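Local coordinates for protein bacteriorhodopsin (Nanosalina sp., PDB 6EYU) that probably pumps protons inward across the cell membrane, using light absorbed by its bound retinal, at residues A[92-98]-A[148-154]; A[17-21]-A[59-63]. All blocks are in the same frame, centred on the assembly; numbering follows the deposited sequence.

Contact 1. Residues A[92-98]-A[148-154]; sequences AFHGADT and FREIAEE
This is a contact between a helix end with its loop and a second helix end, at one rim of the seven-helix rhodopsin bundle, on the C-terminal side and so probably cytoplasmic. A type I beta turn, Phe93 to Ala96, follows the helical residues 92-93; 148-152 is helical beside it. The small side chains of Ala92 and Ala152 let the backbones come close, with CA atoms 4.5 Å and CB atoms 4.2 Å apart. The CA atoms of Ala96 and Glu154 are 5.1 Å apart. Phe93 and Phe148, both chi1 m, have near-parallel rings (15°) slid apart, with centroids 5.7 Å apart and little overlap. Ile151 fills the middle: its CG2 lies 3.5 Å from Ala96 CB and 3.8 Å from Phe93 CD1. Helix 101-124 and Tyr163 cover the apolar part. At the exposed edge Glu154 pins the loop. Glu154 OE1 accepts a weak bond from Asp97 N (3.2 Å), a near-straight one from Thr98 N (3.0 Å) and one from Thr98 OG1 (2.8 Å, chi1 p).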
# COMPACT_ATOMS: atom_id res chain seq x y z
N ALA A 92 0.76 -14.58 18.42
CA ALA A 92 1.97 -14.72 19.21
C ALA A 92 2.10 -13.58 20.21
O ALA A 92 2.49 -13.79 21.36
CB ALA A 92 3.19 -14.77 18.31
N PHE A 93 1.79 -12.37 19.77
CA PHE A 93 1.93 -11.18 20.60
C PHE A 93 0.90 -11.19 21.73
O PHE A 93 1.04 -10.48 22.72
CB PHE A 93 1.77 -9.92 19.76
CG PHE A 93 2.97 -9.60 18.91
CD1 PHE A 93 4.05 -10.46 18.88
CD2 PHE A 93 3.02 -8.43 18.17
CE1 PHE A 93 5.16 -10.17 18.11
CE2 PHE A 93 4.13 -8.14 17.40
CZ PHE A 93 5.20 -9.01 17.37
N HIS A 94 -0.14 -12.01 21.56
CA HIS A 94 -1.38 -11.82 22.29
C HIS A 94 -1.15 -11.93 23.80
O HIS A 94 -1.74 -11.19 24.58
CB HIS A 94 -2.42 -12.84 21.85
CG HIS A 94 -3.75 -12.68 22.51
ND1 HIS A 94 -4.47 -11.50 22.46
CD2 HIS A 94 -4.45 -13.50 23.33
CE1 HIS A 94 -5.58 -11.63 23.16
NE2 HIS A 94 -5.59 -12.83 23.70
N GLY A 95 -0.29 -12.87 24.20
CA GLY A 95 -0.08 -13.15 25.61
C GLY A 95 1.23 -12.60 26.12
O GLY A 95 1.55 -12.72 27.30
N ALA A 96 2.02 -12.02 25.22
CA ALA A 96 3.46 -11.88 25.45
C ALA A 96 3.81 -10.50 26.01
O ALA A 96 3.09 -9.52 25.78
CB ALA A 96 4.23 -12.13 24.16
N ASP A 97 4.98 -10.42 26.63
CA ASP A 97 5.45 -9.18 27.25
C ASP A 97 6.00 -8.22 26.20
O ASP A 97 5.72 -7.02 26.24
CB ASP A 97 6.54 -9.50 28.28
CG ASP A 97 7.03 -8.26 29.01
OD1 ASP A 97 6.78 -7.14 28.51
OD2 ASP A 97 7.73 -8.41 30.03
N THR A 98 6.90 -8.72 25.36
CA THR A 98 7.55 -7.89 24.35
C THR A 98 6.86 -8.04 23.00
O THR A 98 6.72 -9.14 22.48
CB THR A 98 9.04 -8.27 24.20
OG1 THR A 98 9.17 -9.69 24.07
CG2 THR A 98 9.84 -7.79 25.39
N PHE A 148 9.39 -15.38 16.57
CA PHE A 148 7.96 -15.32 16.87
C PHE A 148 7.57 -16.43 17.85
O PHE A 148 6.79 -16.20 18.77
CB PHE A 148 7.14 -15.44 15.59
CG PHE A 148 6.84 -14.12 14.94
CD1 PHE A 148 5.87 -13.29 15.46
CD2 PHE A 148 7.69 -13.62 13.97
CE1 PHE A 148 5.67 -12.02 14.94
CE2 PHE A 148 7.50 -12.35 13.45
CZ PHE A 148 6.49 -11.56 13.93
N ARG A 149 8.24 -17.57 17.73
CA ARG A 149 8.00 -18.69 18.63
C ARG A 149 8.46 -18.34 20.04
O ARG A 149 7.77 -18.64 21.02
CB ARG A 149 8.74 -19.93 18.13
CG ARG A 149 8.61 -21.13 19.05
CD ARG A 149 9.74 -22.11 18.82
NE ARG A 149 10.43 -22.46 20.06
CZ ARG A 149 10.72 -23.70 20.43
NH1 ARG A 149 11.40 -23.92 21.54
NH2 ARG A 149 10.32 -24.72 19.68
N GLU A 150 9.63 -17.72 20.14
CA GLU A 150 10.16 -17.28 21.43
C GLU A 150 9.18 -16.33 22.11
O GLU A 150 8.99 -16.38 23.32
CB GLU A 150 11.51 -16.60 21.24
CG GLU A 150 12.66 -17.56 21.00
CD GLU A 150 13.99 -16.86 20.85
OE1 GLU A 150 14.19 -15.81 21.51
OE2 GLU A 150 14.83 -17.33 20.05
N ILE A 151 8.58 -15.45 21.32
CA ILE A 151 7.68 -14.43 21.86
C ILE A 151 6.37 -15.07 22.31
O ILE A 151 5.80 -14.67 23.33
CB ILE A 151 7.38 -13.34 20.81
CG1 ILE A 151 8.62 -12.49 20.56
CG2 ILE A 151 6.23 -12.47 21.29
CD1 ILE A 151 8.54 -11.66 19.29
N ALA A 152 5.95 -16.11 21.60
CA ALA A 152 4.77 -16.87 22.00
C ALA A 152 5.02 -17.60 23.32
O ALA A 152 4.16 -17.62 24.20
CB ALA A 152 4.39 -17.87 20.91
N GLU A 153 6.23 -18.12 23.48
CA GLU A 153 6.58 -18.88 24.68
C GLU A 153 6.73 -17.95 25.88
O GLU A 153 6.77 -18.40 27.02
CB GLU A 153 7.88 -19.65 24.46
CG GLU A 153 7.73 -20.87 23.56
CD GLU A 153 9.05 -21.57 23.29
OE1 GLU A 153 10.07 -21.14 23.86
OE2 GLU A 153 9.06 -22.53 22.50
N GLU A 154 6.69 -16.64 25.62
CA GLU A 154 6.65 -15.65 26.68
C GLU A 154 5.32 -15.70 27.41
O GLU A 154 5.20 -15.21 28.54
CB GLU A 154 6.86 -14.25 26.10
CG GLU A 154 8.04 -13.50 26.71
CD GLU A 154 8.46 -12.31 25.87
OE1 GLU A 154 7.58 -11.64 25.29
OE2 GLU A 154 9.68 -12.03 25.81

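Contact 2. Residues A[17-21]-A[59-63]. With MUN ([(2~{S})-2,3-bis(oxidanyl)propyl] (~{E})-undec-2-enoate), chain U.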
# COMPACT_ATOMS: atom_id res chain seq x y z
N ILE A 17 -14.11 -22.24 -7.94
CA ILE A 17 -13.93 -20.80 -7.83
C ILE A 17 -15.20 -20.14 -7.29
O ILE A 17 -15.13 -19.27 -6.42
CB ILE A 17 -13.58 -20.17 -9.19
CG1 ILE A 17 -12.12 -20.48 -9.54
CG2 ILE A 17 -13.80 -18.66 -9.15
CD1 ILE A 17 -11.83 -20.42 -11.03
N LEU A 18 -16.35 -20.64 -7.71
CA LEU A 18 -17.63 -20.18 -7.17
C LEU A 18 -17.76 -20.58 -5.70
O LEU A 18 -18.05 -19.73 -4.85
CB LEU A 18 -18.79 -20.76 -7.97
CG LEU A 18 -19.93 -19.78 -8.23
CD1 LEU A 18 -19.59 -18.86 -9.40
CD2 LEU A 18 -21.24 -20.51 -8.50
N ALA A 19 -17.63 -21.87 -5.43
CA ALA A 19 -17.78 -22.38 -4.07
C ALA A 19 -16.82 -21.66 -3.13
O ALA A 19 -17.12 -21.46 -1.95
CB ALA A 19 -17.52 -23.88 -4.04
N TYR A 20 -15.66 -21.27 -3.65
CA TYR A 20 -14.66 -20.57 -2.85
C TYR A 20 -15.13 -19.16 -2.50
O TYR A 20 -15.04 -18.74 -1.35
CB TYR A 20 -13.33 -20.50 -3.61
CG TYR A 20 -12.23 -19.79 -2.84
CD1 TYR A 20 -11.50 -20.45 -1.86
CD2 TYR A 20 -11.89 -18.47 -3.13
CE1 TYR A 20 -10.48 -19.82 -1.19
CE2 TYR A 20 -10.86 -17.84 -2.48
CZ TYR A 20 -10.16 -18.52 -1.50
OH TYR A 20 -9.14 -17.88 -0.83
N ILE A 21 -15.64 -18.44 -3.50
CA ILE A 21 -16.06 -17.06 -3.30
C ILE A 21 -17.24 -16.98 -2.34
O ILE A 21 -17.29 -16.10 -1.48
CB ILE A 21 -16.45 -16.38 -4.63
CG1 ILE A 21 -15.22 -16.21 -5.51
CG2 ILE A 21 -17.09 -15.03 -4.36
CD1 ILE A 21 -15.53 -15.70 -6.91
N TYR A 59 -10.90 -13.15 -6.92
CA TYR A 59 -11.14 -14.38 -7.65
C TYR A 59 -12.31 -14.24 -8.62
O TYR A 59 -12.50 -15.07 -9.51
CB TYR A 59 -11.41 -15.54 -6.69
CG TYR A 59 -10.19 -16.37 -6.37
CD1 TYR A 59 -9.08 -15.80 -5.76
CD2 TYR A 59 -10.15 -17.73 -6.66
CE1 TYR A 59 -7.98 -16.57 -5.41
CE2 TYR A 59 -9.06 -18.50 -6.32
CZ TYR A 59 -7.98 -17.92 -5.69
OH TYR A 59 -6.88 -18.68 -5.38
N THR A 60 -13.09 -13.17 -8.47
CA THR A 60 -14.14 -12.85 -9.42
C THR A 60 -13.56 -12.53 -10.79
O THR A 60 -14.28 -12.43 -11.78
CB THR A 60 -14.99 -11.66 -8.95
OG1 THR A 60 -14.15 -10.52 -8.74
CG2 THR A 60 -15.73 -11.99 -7.66
N ASN A 61 -12.23 -12.39 -10.85
CA ASN A 61 -11.56 -12.07 -12.10
C ASN A 61 -11.28 -13.33 -12.92
O ASN A 61 -10.87 -13.25 -14.07
CB ASN A 61 -10.24 -11.34 -11.82
CG ASN A 61 -10.45 -9.89 -11.41
OD1 ASN A 61 -10.92 -9.08 -12.21
ND2 ASN A 61 -10.07 -9.56 -10.19
N PHE A 62 -11.59 -14.49 -12.35
CA PHE A 62 -11.61 -15.73 -13.11
C PHE A 62 -13.00 -16.01 -13.67
O PHE A 62 -13.14 -16.71 -14.68
CB PHE A 62 -11.15 -16.90 -12.25
CG PHE A 62 -9.75 -16.75 -11.72
CD1 PHE A 62 -8.68 -16.59 -12.58
CD2 PHE A 62 -9.50 -16.81 -10.36
CE1 PHE A 62 -7.39 -16.44 -12.10
CE2 PHE A 62 -8.22 -16.66 -9.86
CZ PHE A 62 -7.16 -16.48 -10.74
N LEU A 63 -14.02 -15.43 -13.05
CA LEU A 63 -15.39 -15.59 -13.51
C LEU A 63 -15.72 -14.59 -14.61
O LEU A 63 -16.73 -14.72 -15.31
CB LEU A 63 -16.37 -15.42 -12.35
CG LEU A 63 -16.19 -16.38 -11.18
CD1 LEU A 63 -17.38 -16.29 -10.23
CD2 LEU A 63 -16.01 -17.81 -11.67
CAN MUN U . -22.04 -14.10 -2.09
CAM MUN U . -21.27 -13.45 -3.24
CAK MUN U . -21.84 -13.94 -4.57
CAH MUN U . -21.10 -15.22 -4.99
CAF MUN U . -20.31 -14.96 -6.28
CAC MUN U . -21.16 -14.64 -7.53
CAA MUN U . -20.38 -14.45 -8.85
OAD MUN U . -19.22 -14.05 -8.82
OAB MUN U . -21.16 -14.41 -9.96
CAE MUN U . -20.69 -13.35 -10.81
CAG MUN U . -20.40 -13.90 -12.21
OAJ MUN U . -20.78 -15.28 -12.26
CAI MUN U . -21.21 -13.11 -13.24
OAL MUN U . -21.21 -13.81 -14.49
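The last turn of helix 42-63 is kinked and weakly bonded. Asn61 N and Phe62 N lack the i to i-4 bond of an alpha helix. Phe62 N bonds instead to Tyr59 O (3.0 Å), and Leu63 N weakly to Thr60 O (3.3 Å), both at i-3. The regular helix of 17-21 packs against this loosened turn, joining the first two helices of the seven-helix rhodopsin bundle. The axes of the two segments approach to 9.9 Å and run roughly antiparallel, at 145°. No hydrogen bond crosses between them; the contact is apolar. Ile17 is central: its CG2 lies 3.5 Å from Leu63 CD2, and its CD1 is 3.8 Å from Phe62 CB. Ile21 CD1 touches both Thr60 CG2 and Leu63 CD1, each at 3.8 Å. The rings of Tyr20 and Tyr59 meet obliquely, with centroids 4.8 Å apart. Their hydroxyls bond to Ser55 OG and Leu205 O, respectively. On the lipid side a MUN molecule covers Ile21 and Leu63, with its OAD 3.2 Å from Leu63 CD1. An eicosane touches Leu18. Thr60 OG1 bonds to Leu57 O and also to Gln124 of the second subunit, at a subunit interface. The Tyr20 side chain comes about 5 Å from bound retinal (nearest atoms). Inward, Ile17 and Tyr20 pack on helix 198-230, while Tyr59 and Phe62 reach helix 72-93.

Overall arrangement
The two contacts lie on opposite sides of the chain's centre, 37 Å apart between centres, and do not touch. In sequence, both segments of contact 2 come before those of contact 1. Contact 2 joins the neighbouring helices 14-38 and 42-63 along their sides. Contact 1 joins the ends of two helices and a loop. They share no helix, but helix 72-93, which carries 92-98, receives Tyr59 and Phe62 of contact 2 near its other end. Both are largely buried, but contact 1 has an exposed polar edge. Contact 2 is held by apolar side chains alone; its polar groups bond outside it, and it meets lipid and a second subunit. No other subunit touches contact 1.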